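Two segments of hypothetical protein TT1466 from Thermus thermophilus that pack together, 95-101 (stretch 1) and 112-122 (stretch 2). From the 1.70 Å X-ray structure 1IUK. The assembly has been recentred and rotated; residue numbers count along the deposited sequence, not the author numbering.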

# COMPACT_ATOMS: atom_id res chain seq x y z
N PRO A 95 -3.79 -5.16 -7.57
CA PRO A 95 -2.44 -5.28 -7.02
C PRO A 95 -2.30 -6.71 -6.52
O PRO A 95 -3.32 -7.37 -6.27
CB PRO A 95 -2.44 -4.27 -5.87
CG PRO A 95 -3.84 -4.27 -5.41
CD PRO A 95 -4.66 -4.38 -6.67
N GLY A 96 -1.07 -7.18 -6.36
CA GLY A 96 -0.85 -8.54 -5.90
C GLY A 96 -1.31 -8.77 -4.47
O GLY A 96 -1.67 -9.89 -4.10
N LEU A 97 -1.30 -7.72 -3.67
CA LEU A 97 -1.69 -7.81 -2.26
C LEU A 97 -2.13 -6.43 -1.77
O LEU A 97 -1.52 -5.42 -2.15
CB LEU A 97 -0.49 -8.28 -1.44
CG LEU A 97 -0.58 -8.29 0.09
CD1 LEU A 97 -1.58 -9.33 0.55
CD2 LEU A 97 0.78 -8.61 0.67
N VAL A 98 -3.20 -6.38 -0.97
CA VAL A 98 -3.67 -5.11 -0.42
C VAL A 98 -3.38 -5.10 1.07
O VAL A 98 -3.76 -6.01 1.81
CB VAL A 98 -5.19 -4.89 -0.65
CG1 VAL A 98 -5.69 -3.70 0.17
CG2 VAL A 98 -5.42 -4.63 -2.13
N TRP A 99 -2.68 -4.06 1.51
CA TRP A 99 -2.27 -3.91 2.90
C TRP A 99 -2.94 -2.70 3.54
O TRP A 99 -2.60 -1.57 3.21
CB TRP A 99 -0.74 -3.73 2.94
CG TRP A 99 -0.12 -3.82 4.31
CD1 TRP A 99 -0.19 -2.88 5.31
CD2 TRP A 99 0.64 -4.91 4.83
NE1 TRP A 99 0.47 -3.34 6.43
CE2 TRP A 99 0.99 -4.58 6.16
CE3 TRP A 99 1.06 -6.15 4.31
CZ2 TRP A 99 1.74 -5.44 6.98
CZ3 TRP A 99 1.81 -7.00 5.12
CH2 TRP A 99 2.14 -6.65 6.44
N LEU A 100 -3.88 -2.94 4.44
CA LEU A 100 -4.54 -1.82 5.11
C LEU A 100 -3.72 -1.46 6.35
O LEU A 100 -3.51 -2.30 7.24
CB LEU A 100 -5.96 -2.21 5.54
CG LEU A 100 -6.88 -2.68 4.41
CD1 LEU A 100 -8.28 -2.91 4.98
CD2 LEU A 100 -6.89 -1.66 3.26
N GLN A 101 -3.25 -0.22 6.39
CA GLN A 101 -2.43 0.24 7.51
C GLN A 101 -3.16 0.28 8.86
O GLN A 101 -4.36 0.05 8.93
CB GLN A 101 -1.83 1.60 7.17
CG GLN A 101 -0.67 1.50 6.18
CD GLN A 101 0.61 0.97 6.84
OE1 GLN A 101 0.97 1.40 7.94
NE2 GLN A 101 1.29 0.05 6.17
N ALA A 112 -14.97 -7.61 -0.59
CA ALA A 112 -14.94 -7.43 -2.04
C ALA A 112 -13.60 -7.83 -2.63
O ALA A 112 -13.54 -8.39 -3.73
CB ALA A 112 -15.26 -5.99 -2.41
N LEU A 113 -12.52 -7.53 -1.92
CA LEU A 113 -11.19 -7.88 -2.40
C LEU A 113 -10.98 -9.39 -2.36
O LEU A 113 -10.41 -9.99 -3.28
CB LEU A 113 -10.11 -7.16 -1.57
CG LEU A 113 -9.94 -5.66 -1.83
CD1 LEU A 113 -8.79 -5.14 -0.95
CD2 LEU A 113 -9.67 -5.37 -3.31
N LYS A 114 -11.46 -10.01 -1.29
CA LYS A 114 -11.35 -11.47 -1.14
C LYS A 114 -12.08 -12.13 -2.31
O LYS A 114 -11.54 -13.00 -3.00
CB LYS A 114 -11.99 -11.91 0.18
CG LYS A 114 -12.29 -13.41 0.26
CD LYS A 114 -13.31 -13.75 1.35
CE LYS A 114 -14.20 -14.91 0.93
NZ LYS A 114 -15.45 -14.45 0.26
N GLU A 115 -13.32 -11.72 -2.52
CA GLU A 115 -14.10 -12.28 -3.60
C GLU A 115 -13.40 -12.12 -4.96
O GLU A 115 -13.49 -13.01 -5.81
CB GLU A 115 -15.50 -11.65 -3.58
CG GLU A 115 -16.28 -12.14 -2.36
CD GLU A 115 -17.64 -11.49 -2.20
OE1 GLU A 115 -18.56 -12.18 -1.70
OE2 GLU A 115 -17.81 -10.31 -2.57
N ALA A 116 -12.67 -11.03 -5.16
CA ALA A 116 -11.94 -10.84 -6.41
C ALA A 116 -10.62 -11.64 -6.46
O ALA A 116 -9.85 -11.52 -7.42
CB ALA A 116 -11.67 -9.36 -6.63
N GLY A 117 -10.37 -12.45 -5.44
CA GLY A 117 -9.14 -13.22 -5.40
C GLY A 117 -7.89 -12.40 -5.06
O GLY A 117 -6.77 -12.78 -5.41
N ILE A 118 -8.08 -11.27 -4.37
CA ILE A 118 -6.95 -10.41 -4.01
C ILE A 118 -6.63 -10.53 -2.52
O ILE A 118 -7.47 -10.20 -1.67
CB ILE A 118 -7.24 -8.94 -4.37
CG1 ILE A 118 -7.49 -8.81 -5.88
CG2 ILE A 118 -6.06 -8.04 -3.94
CD1 ILE A 118 -7.98 -7.45 -6.34
N PRO A 119 -5.42 -11.01 -2.17
CA PRO A 119 -5.01 -11.16 -0.77
C PRO A 119 -5.04 -9.83 -0.03
O PRO A 119 -4.72 -8.79 -0.60
CB PRO A 119 -3.59 -11.72 -0.85
CG PRO A 119 -3.44 -12.24 -2.22
CD PRO A 119 -4.35 -11.43 -3.09
N VAL A 120 -5.44 -9.88 1.23
CA VAL A 120 -5.51 -8.69 2.05
C VAL A 120 -4.87 -8.92 3.42
O VAL A 120 -5.06 -9.97 4.03
CB VAL A 120 -6.98 -8.26 2.28
CG1 VAL A 120 -7.05 -7.10 3.26
CG2 VAL A 120 -7.61 -7.87 0.96
N VAL A 121 -4.10 -7.93 3.87
CA VAL A 121 -3.52 -7.96 5.21
C VAL A 121 -4.11 -6.66 5.78
O VAL A 121 -4.02 -5.61 5.14
CB VAL A 121 -1.98 -7.89 5.19
CG1 VAL A 121 -1.46 -7.72 6.62
CG2 VAL A 121 -1.41 -9.17 4.58
N ALA A 122 -4.74 -6.73 6.94
CA ALA A 122 -5.37 -5.53 7.49
C ALA A 122 -4.98 -5.16 8.91
O ALA A 122 -4.66 -6.02 9.73
CB ALA A 122 -6.90 -5.66 7.39

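The two segments are joined first by their backbones. Residues 98-100 and 120-122 run side by side as parallel strands, their directions only 9° apart, with Val98 paired to Val120 and Trp99 to Val121. Three hydrogen bonds make the ladder. The amide Val98 N donates to Pro119 O at 2.9 Å, Val121 N donates to Val98 O at 2.8 Å, and Leu100 N donates to Val121 O at 2.8 Å. All three are nearly straight, with angles at the hydrogen of 161° to 170°. The pattern is typical of parallel pairing: Val98 uses both its amide and its carbonyl, reaching Pro119 and Val121, the residues before and after its partner Val120. Val121 in turn bonds to Val98 and Leu100, which flank Trp99. A proline suits position 119 because only its carbonyl is needed here; the amide hydrogen it lacks is not called on by this ladder.

Weaker CA-H...O contacts fill in beside these bonds. Val120 CA lies 3.2 Å from Val98 O, and Trp99 CA lies 3.3 Å from Val121 O, so each of these carbonyl oxygens meets both an amide and an alpha carbon of the other strand.

The side chains alternate between the two faces of the sheet. On the face that carries Trp99 and Val121, the indole lies against the valine: Val121 CG1 sits 3.6 Å from the centroid of the six-membered ring and only 8° off its normal, a CH-pi contact over the ring face. The flat aromatic surface accepts a compact branched side chain well, and Val121 has the largest area covered by the opposing stretch, 95 Å². Leu97 extends the apolar packing, its CD1 reaching to 4.0 Å from Val121 CG2 and 3.4 Å from Pro119 CB. Its CA-to-CB bond points sideways, but the length of leucine brings its end nearer to the other stretch.

The other face carries Val98, Val120, Leu100 and Ala122. Here buried Val98 meets the helical part of stretch 2 as well as what follows it: Val98 CG1 and Val98 CG2 both lie 3.6 Å from Leu113 CD1, and Val98 CG2 also packs against Ile118 CG2 at 3.9 Å. The compact branched side chain suits this tight apolar site, and beta branching favours the extended backbone. Farther along, Leu100 CD1 approaches Ala122 CB at 3.9 Å, a long side chain covering a short one.

The chain can supply both helix and strand because it turns sharply between them. Gly117 ends the helix in a Schellman motif, with Gly117 N bonded to Lys114 O at 2.8 Å and Ile118 N to Leu113 O at 2.9 Å; its positive phi of 75° is readily adopted by glycine. Lys114 and Glu115, exposed and out of reach of stretch 1, leave the contact to apolar residues. Altogether 543 Å² is buried, summed over both sides.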